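Local coordinates for protein superoxide dismutase 1 (Perkinsus marinus, PDB 2CW2) that binds iron and probably converts superoxide into hydrogen peroxide and molecular oxygen, as an enzyme of the iron/manganese superoxide dismutase family, at residues 38-49 / 107-115; 127-138 / 157-166. All coordinates share one frame; numbering follows the deposited sequence.

The two contacts illustrate how a fold spends polar bonds differently according to place. Contact 1 belongs to the alpha-hairpin domain, where the loop leading into helix 51-73 is laid against the end of helix 93-110, near the iron; contact 2 belongs to the C-terminal domain, joins helices 122-132 and 135-148 to the antiparallel sheet, and lies away from the metal. They share no helix or strand, and their centres are about 24 Å apart. Both are partly buried and bury nearly equal areas. Contact 1 is mostly apolar, with a single tyrosine hydrogen bond across it, whereas contact 2 sets a charged network on its more exposed side beside an aromatic and aliphatic interior.

Contact 1 of 2, residues 38-49 / 107-115; sequences LPYVKNALEPHM and FFFNNLAPN
The phenol of Y40 reaches the end of helix 93-110, where OH donates to F109 O at 2.7 Å. The acceptor lies at the edge of the ring, near its plane, and the C=O...donor angle of 116° shows that the hydroxyl comes in well to the side of the carbonyl. Both ring faces are taken within its own segment: L45 CD2 sits over the centre of one, and P39 CD lies toward the rim of the opposite one. L38 presents a single methyl to F109, CD1 standing 3.9 Å from the ring centroid in a CH-pi contact over the face. Farther along, L112 CD1 touches both L45 CD1, at 3.8 Å, and M49 CE, at 3.7 Å; a bend at chi3 (-65°) swings the methionine methyl toward L112 and F108, whose CZ it meets at 4.1 Å. P114 closes the other end, its CD 3.8 Å from Y40 CD2 and its CB against the methyl of A44. The F109 ring meets iron ligand H57 edge-to-face, which places this patch beside the metal site. L54 of helix 51-73 touches Y40, M49 and F109, while Y208 of helix 201-208 packs on L112.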
loop_
_atom_site.group_PDB
_atom_site.type_symbol
_atom_site.label_atom_id
_atom_site.label_comp_id
_atom_site.label_asym_id
_atom_site.label_seq_id
_atom_site.Cartn_x
_atom_site.Cartn_y
_atom_site.Cartn_z
ATOM N N LEU A 38 14.018 13.358 -12.912
ATOM C CA LEU A 38 12.961 13.048 -13.867
ATOM C C LEU A 38 13.439 13.446 -15.252
ATOM O O LEU A 38 14.090 14.490 -15.420
ATOM C CB LEU A 38 11.724 13.868 -13.529
ATOM C CG LEU A 38 10.494 13.273 -12.854
ATOM C CD1 LEU A 38 10.711 11.917 -12.180
ATOM C CD2 LEU A 38 9.780 14.270 -11.927
ATOM N N PRO A 39 13.122 12.640 -16.255
ATOM C CA PRO A 39 13.465 12.994 -17.644
ATOM C C PRO A 39 12.543 14.026 -18.313
ATOM O O PRO A 39 12.656 14.220 -19.525
ATOM C CB PRO A 39 13.439 11.643 -18.386
ATOM C CG PRO A 39 12.746 10.657 -17.463
ATOM C CD PRO A 39 12.480 11.322 -16.139
ATOM N N TYR A 40 11.666 14.673 -17.544
ATOM C CA TYR A 40 10.733 15.674 -18.067
ATOM C C TYR A 40 10.391 16.638 -16.931
ATOM O O TYR A 40 10.619 16.329 -15.741
ATOM C CB TYR A 40 9.453 14.995 -18.616
ATOM C CG TYR A 40 9.099 13.738 -17.838
ATOM C CD1 TYR A 40 8.530 13.823 -16.566
ATOM C CD2 TYR A 40 9.380 12.468 -18.357
ATOM C CE1 TYR A 40 8.259 12.683 -15.822
ATOM C CE2 TYR A 40 9.108 11.316 -17.622
ATOM C CZ TYR A 40 8.545 11.440 -16.351
ATOM O OH TYR A 40 8.268 10.317 -15.608
ATOM N N VAL A 41 9.840 17.797 -17.283
ATOM C CA VAL A 41 9.467 18.783 -16.272
ATOM C C VAL A 41 8.188 18.308 -15.570
ATOM O O VAL A 41 7.518 17.371 -16.029
ATOM C CB VAL A 41 9.262 20.172 -16.889
ATOM C CG1 VAL A 41 10.541 20.612 -17.622
ATOM C CG2 VAL A 41 8.063 20.135 -17.828
ATOM N N LYS A 42 7.863 18.942 -14.453
ATOM C CA LYS A 42 6.791 18.456 -13.590
ATOM C C LYS A 42 5.397 18.431 -14.214
ATOM O O LYS A 42 4.591 17.550 -13.874
ATOM C CB LYS A 42 6.777 19.241 -12.280
ATOM C CG LYS A 42 8.035 19.031 -11.442
ATOM C CD LYS A 42 8.092 17.610 -10.846
ATOM C CE LYS A 42 9.319 17.417 -9.950
ATOM N NZ LYS A 42 9.303 18.293 -8.743
ATOM N N ASN A 43 5.110 19.351 -15.141
ATOM C CA ASN A 43 3.768 19.375 -15.731
ATOM C C ASN A 43 3.659 18.595 -17.051
ATOM O O ASN A 43 2.626 18.627 -17.733
ATOM C CB ASN A 43 3.236 20.822 -15.860
ATOM C CG ASN A 43 3.903 21.607 -16.965
ATOM O OD1 ASN A 43 4.706 21.071 -17.732
ATOM N ND2 ASN A 43 3.542 22.899 -17.077
ATOM N N ALA A 44 4.714 17.848 -17.364
ATOM C CA ALA A 44 4.884 17.289 -18.696
ATOM C C ALA A 44 3.932 16.124 -19.006
ATOM O O ALA A 44 3.683 15.839 -20.176
ATOM C CB ALA A 44 6.326 16.879 -18.920
ATOM N N LEU A 45 3.427 15.469 -17.957
ATOM C CA LEU A 45 2.539 14.311 -18.080
ATOM C C LEU A 45 1.054 14.651 -17.881
ATOM O O LEU A 45 0.189 13.759 -17.856
ATOM C CB LEU A 45 2.963 13.209 -17.083
ATOM C CG LEU A 45 4.431 12.809 -17.131
ATOM C CD1 LEU A 45 4.658 11.591 -16.244
ATOM C CD2 LEU A 45 4.866 12.535 -18.575
ATOM N N GLU A 46 0.740 15.937 -17.751
ATOM C CA GLU A 46 -0.660 16.350 -17.600
ATOM C C GLU A 46 -1.426 16.159 -18.908
ATOM O O GLU A 46 -0.851 16.312 -19.991
ATOM C CB GLU A 46 -0.739 17.808 -17.127
ATOM C CG GLU A 46 -1.107 17.930 -15.635
ATOM C CD GLU A 46 -0.033 18.632 -14.830
ATOM O OE1 GLU A 46 -0.297 19.152 -13.717
ATOM O OE2 GLU A 46 1.105 18.656 -15.324
ATOM N N PRO A 47 -2.716 15.843 -18.833
ATOM C CA PRO A 47 -3.476 15.751 -17.580
ATOM C C PRO A 47 -3.490 14.369 -16.919
ATOM O O PRO A 47 -4.123 14.188 -15.863
ATOM C CB PRO A 47 -4.893 16.115 -18.030
ATOM C CG PRO A 47 -4.984 15.525 -19.421
ATOM C CD PRO A 47 -3.564 15.590 -20.013
ATOM N N HIS A 48 -2.794 13.405 -17.522
ATOM C CA HIS A 48 -2.809 12.025 -17.043
ATOM C C HIS A 48 -2.174 11.858 -15.655
ATOM O O HIS A 48 -2.633 11.061 -14.847
ATOM C CB HIS A 48 -2.093 11.137 -18.074
ATOM C CG HIS A 48 -2.475 11.462 -19.484
ATOM N ND1 HIS A 48 -3.755 11.290 -19.956
ATOM C CD2 HIS A 48 -1.769 12.018 -20.498
ATOM C CE1 HIS A 48 -3.814 11.683 -21.217
ATOM N NE2 HIS A 48 -2.626 12.135 -21.567
ATOM N N MET A 49 -1.110 12.604 -15.392
ATOM C CA MET A 49 -0.454 12.571 -14.091
ATOM C C MET A 49 -0.063 14.004 -13.766
ATOM O O MET A 49 0.549 14.684 -14.598
ATOM C CB MET A 49 0.807 11.685 -14.134
ATOM C CG MET A 49 1.457 11.406 -12.763
ATOM S SD MET A 49 2.837 10.256 -12.889
ATOM C CE MET A 49 1.975 8.725 -13.433
ATOM N N PHE A 107 12.947 3.294 -12.794
ATOM C CA PHE A 107 12.470 2.585 -13.974
ATOM C C PHE A 107 11.071 3.100 -14.356
ATOM O O PHE A 107 10.777 3.329 -15.543
ATOM C CB PHE A 107 12.381 1.090 -13.649
ATOM C CG PHE A 107 12.170 0.214 -14.855
ATOM C CD1 PHE A 107 13.247 -0.440 -15.447
ATOM C CD2 PHE A 107 10.907 0.030 -15.388
ATOM C CE1 PHE A 107 13.069 -1.239 -16.556
ATOM C CE2 PHE A 107 10.720 -0.787 -16.520
ATOM C CZ PHE A 107 11.806 -1.427 -17.096
ATOM N N PHE A 108 10.218 3.265 -13.352
ATOM C CA PHE A 108 8.840 3.750 -13.570
ATOM C C PHE A 108 8.841 5.120 -14.264
ATOM O O PHE A 108 8.205 5.313 -15.292
ATOM C CB PHE A 108 8.072 3.826 -12.233
ATOM C CG PHE A 108 6.648 4.360 -12.367
ATOM C CD1 PHE A 108 5.711 3.698 -13.152
ATOM C CD2 PHE A 108 6.255 5.508 -11.677
ATOM C CE1 PHE A 108 4.415 4.183 -13.274
ATOM C CE2 PHE A 108 4.952 5.995 -11.782
ATOM C CZ PHE A 108 4.030 5.322 -12.590
ATOM N N PHE A 109 9.577 6.074 -13.716
ATOM C CA PHE A 109 9.562 7.428 -14.268
ATOM C C PHE A 109 10.203 7.473 -15.672
ATOM O O PHE A 109 9.785 8.273 -16.528
ATOM C CB PHE A 109 10.263 8.410 -13.298
ATOM C CG PHE A 109 9.544 8.598 -11.965
ATOM C CD1 PHE A 109 10.250 8.542 -10.768
ATOM C CD2 PHE A 109 8.187 8.906 -11.921
ATOM C CE1 PHE A 109 9.607 8.728 -9.530
ATOM C CE2 PHE A 109 7.530 9.076 -10.693
ATOM C CZ PHE A 109 8.256 8.993 -9.483
ATOM N N ASN A 110 11.196 6.611 -15.906
ATOM C CA ASN A 110 11.783 6.455 -17.241
ATOM C C ASN A 110 10.767 5.890 -18.238
ATOM O O ASN A 110 10.835 6.177 -19.445
ATOM C CB ASN A 110 13.019 5.540 -17.184
ATOM C CG ASN A 110 14.269 6.269 -16.668
ATOM O OD1 ASN A 110 15.220 5.647 -16.131
ATOM N ND2 ASN A 110 14.296 7.562 -16.861
ATOM N N ASN A 111 9.820 5.116 -17.699
ATOM C CA ASN A 111 8.824 4.360 -18.460
ATOM C C ASN A 111 7.648 5.212 -18.899
ATOM O O ASN A 111 6.766 4.719 -19.605
ATOM C CB ASN A 111 8.312 3.179 -17.596
ATOM C CG ASN A 111 7.493 2.192 -18.371
ATOM O OD1 ASN A 111 7.282 1.082 -17.928
ATOM N ND2 ASN A 111 7.038 2.592 -19.568
ATOM N N LEU A 112 7.607 6.470 -18.453
ATOM C CA LEU A 112 6.599 7.442 -18.866
ATOM C C LEU A 112 7.247 8.532 -19.724
ATOM O O LEU A 112 8.455 8.746 -19.645
ATOM C CB LEU A 112 5.926 8.101 -17.651
ATOM C CG LEU A 112 5.596 7.197 -16.471
ATOM C CD1 LEU A 112 5.109 7.995 -15.253
ATOM C CD2 LEU A 112 4.581 6.160 -16.930
ATOM N N ALA A 113 6.456 9.218 -20.535
ATOM C CA ALA A 113 7.013 10.280 -21.385
ATOM C C ALA A 113 5.902 11.213 -21.884
ATOM O O ALA A 113 4.793 10.773 -22.156
ATOM C CB ALA A 113 7.773 9.676 -22.567
ATOM N N PRO A 114 6.208 12.500 -21.991
ATOM C CA PRO A 114 5.232 13.480 -22.493
ATOM C C PRO A 114 4.781 13.202 -23.920
ATOM O O PRO A 114 3.645 13.547 -24.258
ATOM C CB PRO A 114 5.983 14.818 -22.434
ATOM C CG PRO A 114 7.411 14.498 -22.137
ATOM C CD PRO A 114 7.501 13.105 -21.636
ATOM N N ASN A 115 5.629 12.616 -24.756
ATOM C CA ASN A 115 5.181 12.320 -26.119
ATOM C C ASN A 115 4.988 10.816 -26.263
ATOM O O ASN A 115 5.126 10.255 -27.360
ATOM C CB ASN A 115 6.176 12.844 -27.160
ATOM C CG ASN A 115 5.612 12.814 -28.589
ATOM O OD1 ASN A 115 4.450 13.095 -28.808
ATOM N ND2 ASN A 115 6.451 12.447 -29.556
#

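Contact 2 of 2, residues 127-138 / 157-166; sequences LITRDFGSFEKF and LIADDGKLKI
The F132 ring carries F138 CD1 over the centre of one face, while L164 CD1 and I128 O lie in plane at its edge. From strand 164-170, I166 CD1 comes to 3.7 Å from F132 CE1, and L164 CB packs on F132 CE2, so one aromatic ring spans two residues of the same strand. F138, its CG anti to the backbone N (chi1 166°), extends far enough for CE1 to meet both I166 CD1 and L157 CD1, the latter at 3.8 Å. The guanidinium of R130 is the second flat group: L127 CD2 lies against one face toward the rim, and D131, G162 O and a water are ranged about its edge. R130 grips D131 side-on in a salt bridge, NE to OD1 and NH2 to OD2, and NH2 also donates to G162 O at 2.9 Å. The same water bridges R130 NH1 and G162 O. K163 NZ extends the salt-bridge network, reaching D131 OD1 at 2.6 Å from above the carboxylate plane, on the face opposite R130 NE. Backbone L164 N binds D131 OD2 at 3.0 Å, nearly straight at 167°. Each carboxylate oxygen thus accepts two donors, which should fix the rotation of the group and probably stabilises its negative charge. L164 CD1 rests on L127 CB at 3.9 Å and on I128. The axis of 127-132 crosses that of 164-166 at -70°, and helices 122-132 and 135-148 pack on the three-stranded antiparallel sheet of the mixed alpha/beta C-terminal domain of iron/manganese superoxide dismutases.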
loop_
_atom_site.group_PDB
_atom_site.type_symbol
_atom_site.label_atom_id
_atom_site.label_comp_id
_atom_site.label_asym_id
_atom_site.label_seq_id
_atom_site.Cartn_x
_atom_site.Cartn_y
_atom_site.Cartn_z
ATOM N N LEU A 127 6.979 -8.212 -30.486
ATOM C CA LEU A 127 7.018 -9.237 -29.431
ATOM C C LEU A 127 5.684 -9.314 -28.718
ATOM O O LEU A 127 5.233 -10.402 -28.321
ATOM C CB LEU A 127 8.149 -8.946 -28.437
ATOM C CG LEU A 127 9.560 -9.088 -29.042
ATOM C CD1 LEU A 127 10.625 -8.549 -28.099
ATOM C CD2 LEU A 127 9.873 -10.531 -29.421
ATOM N N ILE A 128 5.030 -8.164 -28.571
ATOM C CA ILE A 128 3.708 -8.139 -27.959
ATOM C C ILE A 128 2.735 -8.943 -28.813
ATOM O O ILE A 128 1.979 -9.769 -28.297
ATOM C CB ILE A 128 3.209 -6.678 -27.755
ATOM C CG1 ILE A 128 3.907 -6.057 -26.547
ATOM C CG2 ILE A 128 1.703 -6.645 -27.563
ATOM C CD1 ILE A 128 3.620 -4.609 -26.372
ATOM N N THR A 129 2.791 -8.732 -30.124
ATOM C CA THR A 129 1.974 -9.515 -31.041
ATOM C C THR A 129 2.315 -10.983 -30.930
ATOM O O THR A 129 1.425 -11.850 -30.830
ATOM C CB THR A 129 2.163 -9.020 -32.476
ATOM O OG1 THR A 129 1.601 -7.700 -32.588
ATOM C CG2 THR A 129 1.337 -9.867 -33.444
ATOM N N ARG A 130 3.613 -11.274 -30.914
ATOM C CA ARG A 130 4.041 -12.659 -30.843
ATOM C C ARG A 130 3.483 -13.368 -29.616
ATOM O O ARG A 130 2.989 -14.496 -29.710
ATOM C CB ARG A 130 5.559 -12.748 -30.885
ATOM C CG ARG A 130 6.086 -14.156 -31.047
ATOM C CD ARG A 130 7.563 -14.276 -30.811
ATOM N NE ARG A 130 7.855 -14.081 -29.398
ATOM C CZ ARG A 130 9.078 -13.925 -28.904
ATOM N NH1 ARG A 130 10.140 -13.965 -29.712
ATOM N NH2 ARG A 130 9.241 -13.747 -27.591
ATOM N N ASP A 131 3.534 -12.701 -28.461
ATOM C CA ASP A 131 3.296 -13.384 -27.206
ATOM C C ASP A 131 1.918 -13.182 -26.575
ATOM O O ASP A 131 1.499 -13.980 -25.738
ATOM C CB ASP A 131 4.404 -13.058 -26.204
ATOM C CG ASP A 131 5.756 -13.546 -26.670
ATOM O OD1 ASP A 131 5.796 -14.475 -27.532
ATOM O OD2 ASP A 131 6.828 -13.053 -26.245
ATOM N N PHE A 132 1.206 -12.151 -27.004
ATOM C CA PHE A 132 -0.139 -11.898 -26.499
ATOM C C PHE A 132 -1.154 -11.885 -27.611
ATOM O O PHE A 132 -2.352 -11.746 -27.348
ATOM C CB PHE A 132 -0.183 -10.545 -25.788
ATOM C CG PHE A 132 0.683 -10.509 -24.573
ATOM C CD1 PHE A 132 0.195 -10.964 -23.350
ATOM C CD2 PHE A 132 1.991 -10.087 -24.659
ATOM C CE1 PHE A 132 1.011 -10.942 -22.221
ATOM C CE2 PHE A 132 2.804 -10.061 -23.544
ATOM C CZ PHE A 132 2.314 -10.497 -22.327
ATOM N N GLY A 133 -0.671 -11.994 -28.848
ATOM C CA GLY A 133 -1.563 -12.039 -29.997
ATOM C C GLY A 133 -1.851 -10.677 -30.619
ATOM O O GLY A 133 -1.890 -10.527 -31.845
ATOM N N SER A 134 -2.042 -9.673 -29.766
ATOM C CA SER A 134 -2.310 -8.317 -30.220
ATOM C C SER A 134 -2.004 -7.363 -29.086
ATOM O O SER A 134 -2.010 -7.759 -27.908
ATOM C CB SER A 134 -3.782 -8.161 -30.638
ATOM O OG SER A 134 -4.642 -8.119 -29.506
ATOM N N PHE A 135 -1.753 -6.103 -29.428
ATOM C CA PHE A 135 -1.598 -5.095 -28.388
ATOM C C PHE A 135 -2.875 -4.982 -27.543
ATOM O O PHE A 135 -2.804 -4.811 -26.316
ATOM C CB PHE A 135 -1.226 -3.738 -28.988
ATOM C CG PHE A 135 -1.065 -2.667 -27.960
ATOM C CD1 PHE A 135 -0.115 -2.803 -26.956
ATOM C CD2 PHE A 135 -1.859 -1.527 -27.984
ATOM C CE1 PHE A 135 0.038 -1.837 -25.994
ATOM C CE2 PHE A 135 -1.701 -0.525 -27.015
ATOM C CZ PHE A 135 -0.762 -0.689 -26.023
ATOM N N GLU A 136 -4.048 -5.061 -28.172
ATOM C CA GLU A 136 -5.290 -4.931 -27.398
ATOM C C GLU A 136 -5.355 -5.989 -26.277
ATOM O O GLU A 136 -5.721 -5.702 -25.123
ATOM C CB GLU A 136 -6.541 -5.028 -28.300
ATOM C CG GLU A 136 -6.252 -4.969 -29.797
ATOM C CD GLU A 136 -6.945 -6.065 -30.630
ATOM O OE1 GLU A 136 -7.979 -6.621 -30.172
ATOM O OE2 GLU A 136 -6.457 -6.357 -31.765
ATOM N N LYS A 137 -4.991 -7.213 -26.608
ATOM C CA LYS A 137 -5.056 -8.287 -25.612
ATOM C C LYS A 137 -4.001 -8.103 -24.526
ATOM O O LYS A 137 -4.269 -8.320 -23.347
ATOM C CB LYS A 137 -4.977 -9.659 -26.283
ATOM C CG LYS A 137 -6.293 -9.931 -27.062
ATOM C CD LYS A 137 -6.208 -11.114 -28.020
ATOM C CE LYS A 137 -6.297 -10.653 -29.473
ATOM N NZ LYS A 137 -5.172 -11.199 -30.239
ATOM N N PHE A 138 -2.802 -7.705 -24.924
ATOM C CA PHE A 138 -1.773 -7.393 -23.935
ATOM C C PHE A 138 -2.266 -6.292 -22.980
ATOM O O PHE A 138 -2.117 -6.379 -21.748
ATOM C CB PHE A 138 -0.496 -6.912 -24.613
ATOM C CG PHE A 138 0.461 -6.266 -23.663
ATOM C CD1 PHE A 138 1.112 -7.029 -22.696
ATOM C CD2 PHE A 138 0.673 -4.887 -23.690
ATOM C CE1 PHE A 138 1.989 -6.427 -21.783
ATOM C CE2 PHE A 138 1.552 -4.278 -22.801
ATOM C CZ PHE A 138 2.211 -5.045 -21.834
ATOM N N LEU A 157 6.104 -5.892 -17.102
ATOM C CA LEU A 157 6.272 -6.687 -18.315
ATOM C C LEU A 157 7.733 -7.066 -18.277
ATOM O O LEU A 157 8.601 -6.187 -18.160
ATOM C CB LEU A 157 6.005 -5.864 -19.588
ATOM C CG LEU A 157 6.320 -6.693 -20.853
ATOM C CD1 LEU A 157 5.385 -7.893 -20.906
ATOM C CD2 LEU A 157 6.122 -5.861 -22.083
ATOM N N ILE A 158 7.994 -8.368 -18.349
ATOM C CA ILE A 158 9.329 -8.923 -18.281
ATOM C C ILE A 158 9.668 -9.716 -19.546
ATOM O O ILE A 158 8.783 -10.168 -20.241
ATOM C CB ILE A 158 9.353 -9.847 -17.038
ATOM C CG1 ILE A 158 10.453 -9.446 -16.105
ATOM C CG2 ILE A 158 9.232 -11.318 -17.368
ATOM C CD1 ILE A 158 10.007 -8.320 -15.277
ATOM N N ALA A 159 10.954 -9.831 -19.849
ATOM C CA ALA A 159 11.439 -10.850 -20.781
ATOM C C ALA A 159 12.019 -11.952 -19.913
ATOM O O ALA A 159 12.905 -11.713 -19.089
ATOM C CB ALA A 159 12.527 -10.285 -21.681
ATOM N N ASP A 160 11.512 -13.158 -20.061
ATOM C CA ASP A 160 11.983 -14.196 -19.183
ATOM C C ASP A 160 13.128 -14.912 -19.899
ATOM O O ASP A 160 14.302 -14.560 -19.741
ATOM C CB ASP A 160 10.821 -15.080 -18.743
ATOM C CG ASP A 160 11.239 -16.159 -17.788
ATOM O OD1 ASP A 160 12.327 -16.739 -17.977
ATOM O OD2 ASP A 160 10.538 -16.480 -16.812
ATOM N N ASP A 161 12.850 -15.873 -20.738
ATOM C CA ASP A 161 14.034 -16.438 -21.410
ATOM C C ASP A 161 13.810 -16.071 -22.856
ATOM O O ASP A 161 13.670 -16.937 -23.686
ATOM C CB ASP A 161 14.087 -17.960 -21.216
ATOM C CG ASP A 161 15.492 -18.486 -20.862
ATOM O OD1 ASP A 161 16.399 -18.477 -21.731
ATOM O OD2 ASP A 161 15.756 -18.974 -19.730
ATOM N N GLY A 162 13.696 -14.774 -23.130
ATOM C CA GLY A 162 13.358 -14.297 -24.461
ATOM C C GLY A 162 11.853 -14.162 -24.687
ATOM O O GLY A 162 11.438 -13.666 -25.720
ATOM N N LYS A 163 11.048 -14.557 -23.701
ATOM C CA LYS A 163 9.587 -14.581 -23.822
ATOM C C LYS A 163 8.992 -13.490 -22.958
ATOM O O LYS A 163 9.450 -13.293 -21.840
ATOM C CB LYS A 163 9.051 -15.902 -23.270
ATOM C CG LYS A 163 8.291 -16.783 -24.246
ATOM C CD LYS A 163 6.997 -16.157 -24.755
ATOM C CE LYS A 163 6.083 -17.218 -25.376
ATOM N NZ LYS A 163 5.745 -16.969 -26.796
ATOM N N LEU A 164 7.962 -12.817 -23.454
ATOM C CA LEU A 164 7.294 -11.765 -22.696
ATOM C C LEU A 164 6.354 -12.381 -21.685
ATOM O O LEU A 164 5.655 -13.354 -21.976
ATOM C CB LEU A 164 6.474 -10.876 -23.623
ATOM C CG LEU A 164 7.159 -9.969 -24.633
ATOM C CD1 LEU A 164 6.173 -8.861 -25.065
ATOM C CD2 LEU A 164 8.428 -9.360 -24.062
ATOM N N LYS A 165 6.317 -11.807 -20.492
ATOM C CA LYS A 165 5.393 -12.274 -19.476
ATOM C C LYS A 165 5.040 -11.129 -18.537
ATOM O O LYS A 165 5.877 -10.272 -18.257
ATOM C CB LYS A 165 6.036 -13.447 -18.735
ATOM C CG LYS A 165 5.358 -13.938 -17.501
ATOM C CD LYS A 165 6.401 -14.732 -16.686
ATOM C CE LYS A 165 6.345 -16.212 -16.972
ATOM N NZ LYS A 165 7.278 -16.981 -16.082
ATOM N N ILE A 166 3.804 -11.122 -18.060
ATOM C CA ILE A 166 3.366 -10.113 -17.109
ATOM C C ILE A 166 3.504 -10.704 -15.717
ATOM O O ILE A 166 2.966 -11.781 -15.438
ATOM C CB ILE A 166 1.916 -9.700 -17.359
ATOM C CG1 ILE A 166 1.786 -9.009 -18.717
ATOM C CG2 ILE A 166 1.418 -8.784 -16.202
ATOM C CD1 ILE A 166 0.352 -8.876 -19.232
HETATM O O HOH W 1 12.667 -13.456 -28.203
#